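Local atomic coordinates of GNAT family acetyltransferase (PDB entry 6C30), a protein that probably transfers the acetyl group of acetyl-coenzyme A to an amino group of its substrate, as RimJ-type N-acetyltransferases of the GNAT family do. Residues Trp13-Val17 against Gly28-Val32; Gly85-Phe90 against Leu102-Val107; Phe143-His149 against Ile195-Leu200. Numbering follows the deposited sequence.

How the contacts relate
Contacts 1, 2 and 3 all reach the same mixed sheet. Contact 2 lies deepest and is the open end of the hairpin of strands 88-94 and 97-105, with four ladder hydrogen bonds and a fifth, V107 to R86, beyond the register shift. Contact 1 meets it directly, because strand 25-31 borders strand 88-94: V32 N lies 3.1 Å from P89 O, a probable hydrogen bond, and W13 stacks edge-to-face on F90. Contact 3 is the most peripheral and touches contact 2 through L88 CD2 and V146 CG2, 3.7 Å apart. The chemistry shifts accordingly: strand pairing in contact 2, two backbone bonds plus proline packing in contact 1, an aromatic face and a His-carboxylate bond in contact 3.

Contact 1: residues Trp13-Val17 against Gly28-Val32; sequences WPDTV and GLRPV
P31, V17 and L29 carry most of this contact, in which the extended chain W13-V17 runs up to strand 25-31 and starts the antiparallel strand 17-22, the N-terminal edge of the GNAT sheet. The two segments point 163° apart. V17 and L29 form an antiparallel hydrogen-bonded pair, CA to CA 4.9 Å: V17 N donates to L29 O and L29 N to V17 O, both at 2.9 Å. Their side chains share one sheet face, V17 as t and L29 as m,t, with V17 CB 3.9 Å from L29 CB, and M137 of helix 130-143 packs on both. L29 O also receives a CA-H...O contact from T16 CA at 3.3 Å. Two residues further on, P31 aims its CB toward the other chain. W13, in the t rotamer ahead of a cis peptide bond to P14, brings CH2 to 3.5 Å from P31 CB, and P14 CB lies 4.0 Å from P31 CG. At the CD end of the same ring, P31 CD sits 3.3 Å from D15 O. W216 of the second subunit packs on P31 and T16, so this contact forms part of the interface between the two subunits. Having no N-H, P31 cannot offer D15 O a hydrogen bond, and this buried carbonyl has no polar partner: the strand ladder stops at V17-L29 and gives way to apolar packing of proline against tryptophan.

Contact 2: residues Gly85-Phe90 against Leu102-Val107; sequences GRMLPF and LTIGNV
This is the open end of the beta hairpin made by strands 88-94 and 97-105, part of the central GNAT sheet; the axes of the pieces 88-90 and 102-105 approach to 4.7 Å, antiparallel at 175°. G85, at positive phi (75°), ends helix 71-83 in a Schellman motif. Its O packs 3.4 Å from V107 CB, and a water joins G85 O to V107 O. R86 O accepts V107 N at 3.0 Å, while the R86 guanidinium turns away to a salt bridge with E81. With N106 in a left-handed conformation (52/43), R86 pairs with V107, one residue off the register that follows. M87 lies across from G105: its CA approaches I104 O at 3.1 Å in a CA-H...O contact, and its m,t,p side chain lays CE 3.6 Å from T103 CG2. L88 and I104 bond in both directions, L88 N to I104 O at 2.8 Å and I104 N to L88 O at 3.0 Å. L88 CD1 lies 4.0 Å from V107 CG2, on the face packed by helix 130-143. P89 forms a non-hydrogen-bonded pair with T103 on the opposite face, against helix 71-83. F90 returns to the L88 face and pairs with L102: F90 N to L102 O is 2.9 Å, L102 N to F90 O 3.0 Å. A second water donates to F90 O at 2.9 Å and hydrogen-bonds T103 OG1 at 2.8 Å.

Contact 3: residues Phe143-His149 against Ile195-Leu200; sequences FTAVQLH and ITAEEL
The beta-alpha-beta crossover of the GNAT fold, strand 114-121 to helix 130-143 to strand 150-155, makes its last turn here, where the loop leaving the helix meets the end of strand 186-196. A type I turn, T144 to Q147, reverses the chain, so that F143 points toward I195-L200 and H149 reaches it with its ring and carbonyl; that segment passes from strand into a 3-10 turn starting at A197. A197 CA stands 3.8 Å over the F143 (m) ring centroid, 1° off the normal, a CH-pi contact. I195 CG2 at 4.1 Å from F143 CZ and L200 CD2 at 4.0 Å from F143 CD2 extend the apolar patch. H149 O accepts a hydrogen bond from A197 N at 2.8 Å and has T196 CA at 3.2 Å in a CA-H...O contact. T196 CB lies over one face of the H149 ring (chi1 t). E198, exposed, ties the segments at the surface: T196 OG1 donates to E198 OE1 and H149 NE2 to E198 OE2, both at 2.7 Å.

Contact 1: residues Trp13-Val17 against Gly28-Val32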
ATOM      1  N   TRP A  13     -16.336  -0.434  -2.666  1.00 15.20           N
ATOM      2  CA  TRP A  13     -15.502  -1.447  -3.321  1.00 16.11           C
ATOM      3  C   TRP A  13     -15.264  -1.109  -4.793  1.00 18.10           C
ATOM      4  O   TRP A  13     -16.196  -0.712  -5.489  1.00 18.53           O
ATOM      5  CB  TRP A  13     -16.144  -2.833  -3.224  1.00 15.32           C
ATOM      6  CG  TRP A  13     -15.287  -3.878  -3.867  1.00 14.86           C
ATOM      7  CD1 TRP A  13     -15.383  -4.357  -5.140  1.00 14.39           C
ATOM      8  CD2 TRP A  13     -14.166  -4.535  -3.274  1.00 14.22           C
ATOM      9  NE1 TRP A  13     -14.390  -5.280  -5.376  1.00 14.95           N
ATOM     10  CE2 TRP A  13     -13.635  -5.413  -4.240  1.00 14.44           C
ATOM     11  CE3 TRP A  13     -13.565  -4.466  -2.011  1.00 15.05           C
ATOM     12  CZ2 TRP A  13     -12.534  -6.231  -3.978  1.00 14.23           C
ATOM     13  CZ3 TRP A  13     -12.464  -5.276  -1.754  1.00 14.47           C
ATOM     14  CH2 TRP A  13     -11.963  -6.142  -2.733  1.00 14.81           C
ATOM     15  N   PRO A  14     -14.023  -1.273  -5.283  1.00 16.27           N
ATOM     16  CA  PRO A  14     -12.812  -1.562  -4.510  1.00 16.40           C
ATOM     17  C   PRO A  14     -12.301  -0.307  -3.821  1.00 17.98           C
ATOM     18  O   PRO A  14     -12.618   0.806  -4.241  1.00 17.50           O
ATOM     19  CB  PRO A  14     -11.822  -2.068  -5.568  1.00 16.69           C
ATOM     20  CG  PRO A  14     -12.282  -1.468  -6.843  1.00 19.82           C
ATOM     21  CD  PRO A  14     -13.767  -1.265  -6.737  1.00 17.88           C
ATOM     22  N   ASP A  15     -11.524  -0.484  -2.761  1.00 14.76           N
ATOM     23  CA  ASP A  15     -10.964   0.642  -2.026  1.00 15.00           C
ATOM     24  C   ASP A  15      -9.817   0.123  -1.186  1.00 14.25           C
ATOM     25  O   ASP A  15      -9.653  -1.097  -1.033  1.00 14.14           O
ATOM     26  CB  ASP A  15     -12.030   1.308  -1.142  1.00 16.57           C
ATOM     27  CG  ASP A  15     -11.737   2.774  -0.858  1.00 19.17           C
ATOM     28  OD1 ASP A  15     -10.650   3.263  -1.232  1.00 18.11           O
ATOM     29  OD2 ASP A  15     -12.602   3.437  -0.238  1.00 21.19           O
ATOM     30  N   THR A  16      -9.026   1.047  -0.650  1.00 16.18           N
ATOM     31  CA  THR A  16      -8.064   0.720   0.386  1.00 16.14           C
ATOM     32  C   THR A  16      -8.540   1.333   1.698  1.00 17.68           C
ATOM     33  O   THR A  16      -9.402   2.214   1.710  1.00 17.67           O
ATOM     34  CB  THR A  16      -6.665   1.233   0.046  1.00 17.31           C
ATOM     35  OG1 THR A  16      -6.667   2.666   0.025  1.00 18.28           O
ATOM     36  CG2 THR A  16      -6.221   0.735  -1.323  1.00 19.39           C
ATOM     37  N   VAL A  17      -7.998   0.845   2.806  1.00 14.95           N
ATOM     38  CA  VAL A  17      -8.308   1.404   4.118  1.00 16.01           C
ATOM     39  C   VAL A  17      -6.989   1.631   4.841  1.00 15.78           C
ATOM     40  O   VAL A  17      -6.070   0.816   4.739  1.00 14.64           O
ATOM     41  CB  VAL A  17      -9.229   0.487   4.953  1.00 15.34           C
ATOM     42  CG1 VAL A  17      -9.749   1.241   6.173  1.00 18.92           C
ATOM     43  CG2 VAL A  17     -10.399  -0.025   4.107  1.00 17.61           C
ATOM     44  N   GLY A  28      -2.528  -1.702   6.787  1.00 13.10           N
ATOM     45  CA  GLY A  28      -3.545  -1.205   5.883  1.00 14.61           C
ATOM     46  C   GLY A  28      -4.329  -2.378   5.319  1.00 12.48           C
ATOM     47  O   GLY A  28      -3.910  -3.539   5.460  1.00 13.47           O
ATOM     48  N   LEU A  29      -5.473  -2.070   4.711  1.00 12.98           N
ATOM     49  CA  LEU A  29      -6.295  -3.048   3.979  1.00 12.50           C
ATOM     50  C   LEU A  29      -6.319  -2.698   2.509  1.00 13.62           C
ATOM     51  O   LEU A  29      -6.469  -1.533   2.153  1.00 13.50           O
ATOM     52  CB  LEU A  29      -7.734  -3.077   4.497  1.00 13.17           C
ATOM     53  CG  LEU A  29      -7.972  -3.326   5.990  1.00 12.81           C
ATOM     54  CD1 LEU A  29      -9.465  -3.410   6.290  1.00 13.47           C
ATOM     55  CD2 LEU A  29      -7.264  -4.611   6.423  1.00 13.92           C
ATOM     56  N   ARG A  30      -6.202  -3.703   1.647  1.00 12.29           N
ATOM     57  CA  ARG A  30      -6.397  -3.460   0.218  1.00 12.89           C
ATOM     58  C   ARG A  30      -6.980  -4.720  -0.429  1.00 11.37           C
ATOM     59  O   ARG A  30      -6.951  -5.792   0.177  1.00 11.89           O
ATOM     60  CB  ARG A  30      -5.078  -3.007  -0.448  1.00 13.53           C
ATOM     61  CG  ARG A  30      -3.865  -3.885  -0.194  1.00 12.50           C
ATOM     62  CD  ARG A  30      -3.852  -5.080  -1.122  1.00 11.88           C
ATOM     63  NE  ARG A  30      -2.666  -5.902  -0.905  1.00 12.68           N
ATOM     64  CZ  ARG A  30      -2.533  -7.147  -1.358  1.00 11.12           C
ATOM     65  NH1 ARG A  30      -3.515  -7.701  -2.062  1.00 12.97           N
ATOM     66  NH2 ARG A  30      -1.419  -7.830  -1.118  1.00 12.24           N
ATOM     67  N   PRO A  31      -7.539  -4.598  -1.648  1.00 12.25           N
ATOM     68  CA  PRO A  31      -8.205  -5.767  -2.247  1.00 12.18           C
ATOM     69  C   PRO A  31      -7.306  -6.976  -2.491  1.00 11.75           C
ATOM     70  O   PRO A  31      -6.150  -6.821  -2.866  1.00 11.10           O
ATOM     71  CB  PRO A  31      -8.717  -5.222  -3.585  1.00 12.40           C
ATOM     72  CG  PRO A  31      -8.935  -3.756  -3.327  1.00 13.20           C
ATOM     73  CD  PRO A  31      -7.779  -3.366  -2.426  1.00 12.68           C
ATOM     74  N   VAL A  32      -7.838  -8.176  -2.304  1.00 10.90           N
ATOM     75  CA  VAL A  32      -7.164  -9.383  -2.785  1.00 11.10           C
ATOM     76  C   VAL A  32      -6.837  -9.254  -4.270  1.00 11.93           C
ATOM     77  O   VAL A  32      -7.581  -8.619  -5.033  1.00 12.51           O
ATOM     78  CB  VAL A  32      -8.017 -10.671  -2.582  1.00 11.42           C
ATOM     79  CG1 VAL A  32      -8.183 -11.013  -1.105  1.00 12.63           C
ATOM     80  CG2 VAL A  32      -9.372 -10.548  -3.266  1.00 11.97           C
TER

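Contact 2: residues Gly85-Phe90 against Leu102-Val107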
ATOM      1  N   GLY A  85     -21.536  -6.842  -4.903  1.00 16.89           N
ATOM      2  CA  GLY A  85     -21.797  -6.124  -3.669  1.00 18.87           C
ATOM      3  C   GLY A  85     -22.102  -6.996  -2.470  1.00 15.58           C
ATOM      4  O   GLY A  85     -22.637  -6.508  -1.473  1.00 18.10           O
ATOM      5  N   ARG A  86     -21.744  -8.276  -2.546  1.00 15.68           N
ATOM      6  CA  ARG A  86     -22.036  -9.209  -1.468  1.00 15.44           C
ATOM      7  C   ARG A  86     -20.868  -9.458  -0.516  1.00 13.72           C
ATOM      8  O   ARG A  86     -21.070  -9.982   0.578  1.00 14.21           O
ATOM      9  CB  ARG A  86     -22.504 -10.542  -2.047  1.00 16.76           C
ATOM     10  CG  ARG A  86     -23.829 -10.406  -2.777  1.00 18.85           C
ATOM     11  CD  ARG A  86     -24.457 -11.764  -3.069  1.00 28.49           C
ATOM     12  NE  ARG A  86     -23.775 -12.482  -4.143  1.00 31.29           N
ATOM     13  CZ  ARG A  86     -24.199 -12.518  -5.404  1.00 32.08           C
ATOM     14  NH1 ARG A  86     -25.304 -11.877  -5.754  1.00 34.25           N
ATOM     15  NH2 ARG A  86     -23.517 -13.200  -6.312  1.00 32.15           N
ATOM     16  N   MET A  87     -19.658  -9.106  -0.950  1.00 13.48           N
ATOM     17  CA  MET A  87     -18.454  -9.282  -0.140  1.00 14.49           C
ATOM     18  C   MET A  87     -17.498  -8.135  -0.370  1.00 13.02           C
ATOM     19  O   MET A  87     -17.552  -7.470  -1.406  1.00 14.69           O
ATOM     20  CB  MET A  87     -17.745 -10.593  -0.479  1.00 12.83           C
ATOM     21  CG  MET A  87     -18.559 -11.856  -0.236  1.00 14.94           C
ATOM     22  SD  MET A  87     -17.623 -13.381  -0.531  1.00 16.92           S
ATOM     23  CE  MET A  87     -16.674 -13.474   0.978  1.00 17.20           C
ATOM     24  N   LEU A  88     -16.614  -7.907   0.602  1.00 12.06           N
ATOM     25  CA  LEU A  88     -15.442  -7.048   0.402  1.00 12.06           C
ATOM     26  C   LEU A  88     -14.231  -7.821   0.918  1.00 13.57           C
ATOM     27  O   LEU A  88     -13.974  -7.884   2.126  1.00 12.99           O
ATOM     28  CB  LEU A  88     -15.559  -5.694   1.118  1.00 12.92           C
ATOM     29  CG  LEU A  88     -16.622  -4.713   0.600  1.00 13.79           C
ATOM     30  CD1 LEU A  88     -18.011  -4.990   1.168  1.00 14.50           C
ATOM     31  CD2 LEU A  88     -16.200  -3.280   0.910  1.00 15.66           C
ATOM     32  N   PRO A  89     -13.488  -8.437  -0.002  1.00 11.76           N
ATOM     33  CA  PRO A  89     -12.355  -9.287   0.377  1.00 11.99           C
ATOM     34  C   PRO A  89     -11.027  -8.524   0.403  1.00 11.41           C
ATOM     35  O   PRO A  89     -10.431  -8.264  -0.643  1.00 12.05           O
ATOM     36  CB  PRO A  89     -12.358 -10.369  -0.706  1.00 11.82           C
ATOM     37  CG  PRO A  89     -12.900  -9.652  -1.931  1.00 13.58           C
ATOM     38  CD  PRO A  89     -13.912  -8.653  -1.401  1.00 12.98           C
ATOM     39  N   PHE A  90     -10.575  -8.164   1.599  1.00 11.48           N
ATOM     40  CA  PHE A  90      -9.314  -7.452   1.756  1.00 10.89           C
ATOM     41  C   PHE A  90      -8.169  -8.341   2.210  1.00 11.76           C
ATOM     42  O   PHE A  90      -8.356  -9.390   2.844  1.00 11.84           O
ATOM     43  CB  PHE A  90      -9.445  -6.320   2.783  1.00 11.84           C
ATOM     44  CG  PHE A  90     -10.405  -5.230   2.405  1.00 12.11           C
ATOM     45  CD1 PHE A  90     -10.012  -4.222   1.534  1.00 13.20           C
ATOM     46  CD2 PHE A  90     -11.677  -5.173   2.972  1.00 12.86           C
ATOM     47  CE1 PHE A  90     -10.886  -3.190   1.208  1.00 12.93           C
ATOM     48  CE2 PHE A  90     -12.562  -4.146   2.644  1.00 12.62           C
ATOM     49  CZ  PHE A  90     -12.163  -3.157   1.759  1.00 13.36           C
ATOM     50  N   LEU A 102      -8.854  -9.834   5.743  1.00 10.96           N
ATOM     51  CA  LEU A 102      -9.982  -9.226   6.426  1.00 11.61           C
ATOM     52  C   LEU A 102     -11.125  -9.265   5.414  1.00 11.33           C
ATOM     53  O   LEU A 102     -11.069  -8.584   4.389  1.00 11.73           O
ATOM     54  CB  LEU A 102      -9.645  -7.791   6.862  1.00 12.34           C
ATOM     55  CG  LEU A 102     -10.589  -6.969   7.749  1.00 14.23           C
ATOM     56  CD1 LEU A 102     -11.880  -6.591   7.015  1.00 13.16           C
ATOM     57  CD2 LEU A 102     -10.876  -7.695   9.057  1.00 16.16           C
ATOM     58  N   THR A 103     -12.136 -10.077   5.691  1.00 12.27           N
ATOM     59  CA  THR A 103     -13.208 -10.296   4.732  1.00 11.19           C
ATOM     60  C   THR A 103     -14.555  -9.853   5.292  1.00 12.29           C
ATOM     61  O   THR A 103     -14.944 -10.263   6.390  1.00 12.71           O
ATOM     62  CB  THR A 103     -13.290 -11.778   4.338  1.00 13.65           C
ATOM     63  OG1 THR A 103     -12.006 -12.216   3.883  1.00 13.42           O
ATOM     64  CG2 THR A 103     -14.315 -11.998   3.226  1.00 13.86           C
ATOM     65  N   ILE A 104     -15.253  -9.007   4.537  1.00 12.33           N
ATOM     66  CA  ILE A 104     -16.645  -8.668   4.827  1.00 12.81           C
ATOM     67  C   ILE A 104     -17.535  -9.524   3.932  1.00 12.85           C
ATOM     68  O   ILE A 104     -17.299  -9.591   2.726  1.00 14.18           O
ATOM     69  CB  ILE A 104     -16.945  -7.184   4.556  1.00 13.07           C
ATOM     70  CG1 ILE A 104     -15.856  -6.275   5.126  1.00 19.52           C
ATOM     71  CG2 ILE A 104     -18.315  -6.808   5.078  1.00 13.79           C
ATOM     72  CD1 ILE A 104     -15.721  -6.375   6.579  1.00 18.91           C
ATOM     73  N   GLY A 105     -18.529 -10.195   4.508  1.00 12.34           N
ATOM     74  CA  GLY A 105     -19.388 -11.060   3.717  1.00 13.66           C
ATOM     75  C   GLY A 105     -20.861 -10.985   4.052  1.00 15.23           C
ATOM     76  O   GLY A 105     -21.260 -10.351   5.041  1.00 14.26           O
ATOM     77  N   ASN A 106     -21.673 -11.632   3.212  1.00 13.97           N
ATOM     78  CA  ASN A 106     -23.132 -11.628   3.376  1.00 14.16           C
ATOM     79  C   ASN A 106     -23.663 -10.196   3.509  1.00 15.39           C
ATOM     80  O   ASN A 106     -24.527  -9.906   4.343  1.00 16.39           O
ATOM     81  CB  ASN A 106     -23.542 -12.485   4.588  1.00 15.73           C
ATOM     82  CG  ASN A 106     -25.042 -12.696   4.678  1.00 20.82           C
ATOM     83  OD1 ASN A 106     -25.718 -12.815   3.660  1.00 25.22           O
ATOM     84  ND2 ASN A 106     -25.567 -12.714   5.896  1.00 21.49           N
ATOM     85  N   VAL A 107     -23.134  -9.303   2.682  1.00 13.88           N
ATOM     86  CA  VAL A 107     -23.512  -7.897   2.737  1.00 13.95           C
ATOM     87  C   VAL A 107     -24.942  -7.702   2.251  1.00 15.73           C
ATOM     88  O   VAL A 107     -25.316  -8.180   1.180  1.00 17.90           O
ATOM     89  CB  VAL A 107     -22.565  -7.022   1.892  1.00 13.73           C
ATOM     90  CG1 VAL A 107     -23.006  -5.568   1.903  1.00 16.66           C
ATOM     91  CG2 VAL A 107     -21.132  -7.135   2.409  1.00 14.23           C
TER
HETATM   92  O   HOH W   1     -25.801  -6.529  -1.245  1.00 30.22           O
HETATM   93  O   HOH W   2     -10.146 -11.419   1.907  1.00 12.10           O

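Contact 3: residues Phe143-His149 against Ile195-Leu200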
ATOM      1  N   PHE A 143     -19.009   1.168   8.119  1.00 16.04           N
ATOM      2  CA  PHE A 143     -19.992   2.100   8.671  1.00 16.29           C
ATOM      3  C   PHE A 143     -19.948   3.456   7.965  1.00 19.14           C
ATOM      4  O   PHE A 143     -20.781   4.326   8.234  1.00 21.36           O
ATOM      5  CB  PHE A 143     -19.776   2.270  10.180  1.00 16.49           C
ATOM      6  CG  PHE A 143     -20.144   1.051  10.994  1.00 16.14           C
ATOM      7  CD1 PHE A 143     -21.149   0.195  10.581  1.00 16.90           C
ATOM      8  CD2 PHE A 143     -19.473   0.768  12.173  1.00 18.63           C
ATOM      9  CE1 PHE A 143     -21.477  -0.929  11.343  1.00 17.42           C
ATOM     10  CE2 PHE A 143     -19.796  -0.351  12.932  1.00 18.62           C
ATOM     11  CZ  PHE A 143     -20.803  -1.192  12.518  1.00 16.57           C
ATOM     12  N   THR A 144     -18.993   3.632   7.053  1.00 16.72           N
ATOM     13  CA  THR A 144     -18.935   4.850   6.245  1.00 17.22           C
ATOM     14  C   THR A 144     -19.177   4.520   4.771  1.00 16.80           C
ATOM     15  O   THR A 144     -20.313   4.596   4.291  1.00 19.55           O
ATOM     16  CB  THR A 144     -17.591   5.601   6.423  1.00 19.42           C
ATOM     17  OG1 THR A 144     -16.486   4.731   6.131  1.00 19.70           O
ATOM     18  CG2 THR A 144     -17.453   6.107   7.850  1.00 18.47           C
ATOM     19  N   ALA A 145     -18.121   4.110   4.070  1.00 16.57           N
ATOM     20  CA  ALA A 145     -18.177   3.863   2.630  1.00 18.65           C
ATOM     21  C   ALA A 145     -19.199   2.808   2.190  1.00 17.83           C
ATOM     22  O   ALA A 145     -19.835   2.964   1.145  1.00 21.00           O
ATOM     23  CB  ALA A 145     -16.792   3.469   2.129  1.00 17.48           C
ATOM     24  N   VAL A 146     -19.364   1.739   2.966  1.00 17.06           N
ATOM     25  CA  VAL A 146     -20.270   0.660   2.552  1.00 17.52           C
ATOM     26  C   VAL A 146     -21.708   0.957   3.015  1.00 16.43           C
ATOM     27  O   VAL A 146     -22.655   0.271   2.630  1.00 17.30           O
ATOM     28  CB  VAL A 146     -19.780  -0.723   3.078  1.00 16.15           C
ATOM     29  CG1 VAL A 146     -20.524  -1.880   2.396  1.00 15.49           C
ATOM     30  CG2 VAL A 146     -18.279  -0.868   2.823  1.00 16.11           C
ATOM     31  N   GLN A 147     -21.853   2.013   3.815  1.00 17.37           N
ATOM     32  CA  GLN A 147     -23.160   2.507   4.267  1.00 18.75           C
ATOM     33  C   GLN A 147     -23.924   1.465   5.081  1.00 19.44           C
ATOM     34  O   GLN A 147     -25.157   1.406   5.051  1.00 20.42           O
ATOM     35  CB  GLN A 147     -24.001   2.967   3.070  1.00 22.22           C
ATOM     36  CG  GLN A 147     -23.354   4.099   2.288  1.00 22.74           C
ATOM     37  CD  GLN A 147     -24.089   4.413   1.000  1.00 32.67           C
ATOM     38  OE1 GLN A 147     -25.078   3.763   0.658  1.00 38.41           O
ATOM     39  NE2 GLN A 147     -23.604   5.415   0.272  1.00 41.86           N
ATOM     40  N   LEU A 148     -23.190   0.650   5.829  1.00 17.17           N
ATOM     41  CA  LEU A 148     -23.821  -0.373   6.643  1.00 15.59           C
ATOM     42  C   LEU A 148     -24.155   0.127   8.048  1.00 16.12           C
ATOM     43  O   LEU A 148     -23.581   1.111   8.540  1.00 18.02           O
ATOM     44  CB  LEU A 148     -22.922  -1.614   6.728  1.00 16.41           C
ATOM     45  CG  LEU A 148     -22.674  -2.306   5.386  1.00 14.89           C
ATOM     46  CD1 LEU A 148     -21.747  -3.505   5.566  1.00 17.01           C
ATOM     47  CD2 LEU A 148     -23.986  -2.739   4.733  1.00 17.09           C
ATOM     48  N   HIS A 149     -25.101  -0.565   8.674  1.00 14.63           N
ATOM     49  CA  HIS A 149     -25.574  -0.244  10.015  1.00 15.01           C
ATOM     50  C   HIS A 149     -25.060  -1.208  11.092  1.00 15.20           C
ATOM     51  O   HIS A 149     -24.984  -0.858  12.263  1.00 15.48           O
ATOM     52  CB  HIS A 149     -27.108  -0.227  10.028  1.00 16.52           C
ATOM     53  CG  HIS A 149     -27.697  -0.020  11.388  1.00 17.24           C
ATOM     54  ND1 HIS A 149     -28.265  -1.040  12.119  1.00 15.56           N
ATOM     55  CD2 HIS A 149     -27.777   1.089  12.164  1.00 19.12           C
ATOM     56  CE1 HIS A 149     -28.684  -0.568  13.281  1.00 17.67           C
ATOM     57  NE2 HIS A 149     -28.396   0.722  13.333  1.00 18.56           N
ATOM     58  N   ILE A 195     -21.703  -5.365  16.458  1.00 12.89           N
ATOM     59  CA  ILE A 195     -21.625  -3.957  16.816  1.00 13.32           C
ATOM     60  C   ILE A 195     -22.427  -3.176  15.774  1.00 15.20           C
ATOM     61  O   ILE A 195     -22.481  -3.574  14.608  1.00 14.80           O
ATOM     62  CB  ILE A 195     -20.143  -3.486  16.902  1.00 14.86           C
ATOM     63  CG1 ILE A 195     -20.054  -2.065  17.468  1.00 14.41           C
ATOM     64  CG2 ILE A 195     -19.422  -3.596  15.543  1.00 15.02           C
ATOM     65  CD1 ILE A 195     -18.623  -1.580  17.694  1.00 15.89           C
ATOM     66  N   THR A 196     -23.093  -2.098  16.190  1.00 15.71           N
ATOM     67  CA  THR A 196     -23.853  -1.306  15.226  1.00 15.11           C
ATOM     68  C   THR A 196     -23.248   0.093  15.115  1.00 15.91           C
ATOM     69  O   THR A 196     -22.442   0.496  15.955  1.00 17.34           O
ATOM     70  CB  THR A 196     -25.368  -1.223  15.581  1.00 17.78           C
ATOM     71  OG1 THR A 196     -25.553  -0.481  16.795  1.00 18.53           O
ATOM     72  CG2 THR A 196     -25.975  -2.614  15.733  1.00 17.78           C
ATOM     73  N   ALA A 197     -23.627   0.810  14.060  1.00 18.07           N
ATOM     74  CA  ALA A 197     -22.987   2.074  13.717  1.00 17.26           C
ATOM     75  C   ALA A 197     -23.107   3.109  14.833  1.00 19.80           C
ATOM     76  O   ALA A 197     -22.183   3.895  15.045  1.00 20.52           O
ATOM     77  CB  ALA A 197     -23.564   2.615  12.429  1.00 19.65           C
ATOM     78  N   GLU A 198     -24.225   3.087  15.554  1.00 20.71           N
ATOM     79  CA  GLU A 198     -24.422   3.994  16.695  1.00 20.48           C
ATOM     80  C   GLU A 198     -23.302   3.879  17.729  1.00 21.21           C
ATOM     81  O   GLU A 198     -23.002   4.841  18.435  1.00 21.17           O
ATOM     82  CB  GLU A 198     -25.769   3.722  17.381  1.00 22.59           C
ATOM     83  CG  GLU A 198     -27.000   3.937  16.503  1.00 22.09           C
ATOM     84  CD  GLU A 198     -27.442   2.672  15.789  1.00 24.01           C
ATOM     85  OE1 GLU A 198     -26.652   1.709  15.746  1.00 22.45           O
ATOM     86  OE2 GLU A 198     -28.578   2.641  15.271  1.00 22.56           O
ATOM     87  N   GLU A 199     -22.687   2.701  17.823  1.00 18.09           N
ATOM     88  CA  GLU A 199     -21.682   2.429  18.844  1.00 18.04           C
ATOM     89  C   GLU A 199     -20.275   2.822  18.418  1.00 18.45           C
ATOM     90  O   GLU A 199     -19.354   2.800  19.231  1.00 19.77           O
ATOM     91  CB  GLU A 199     -21.673   0.946  19.209  1.00 18.18           C
ATOM     92  CG  GLU A 199     -23.023   0.367  19.568  1.00 17.97           C
ATOM     93  CD  GLU A 199     -22.941  -1.120  19.828  1.00 16.86           C
ATOM     94  OE1 GLU A 199     -22.388  -1.530  20.875  1.00 18.16           O
ATOM     95  OE2 GLU A 199     -23.421  -1.892  18.969  1.00 16.70           O
ATOM     96  N   LEU A 200     -20.100   3.144  17.142  1.00 19.61           N
ATOM     97  CA  LEU A 200     -18.746   3.368  16.631  1.00 19.98           C
ATOM     98  C   LEU A 200     -17.998   4.512  17.344  1.00 23.15           C
ATOM     99  O   LEU A 200     -16.877   4.296  17.794  1.00 21.65           O
ATOM    100  CB  LEU A 200     -18.767   3.613  15.120  1.00 22.18           C
ATOM    101  CG  LEU A 200     -17.353   3.711  14.534  1.00 26.56           C
ATOM    102  CD1 LEU A 200     -16.610   2.400  14.731  1.00 24.17           C
ATOM    103  CD2 LEU A 200     -17.387   4.095  13.061  1.00 28.50           C
TER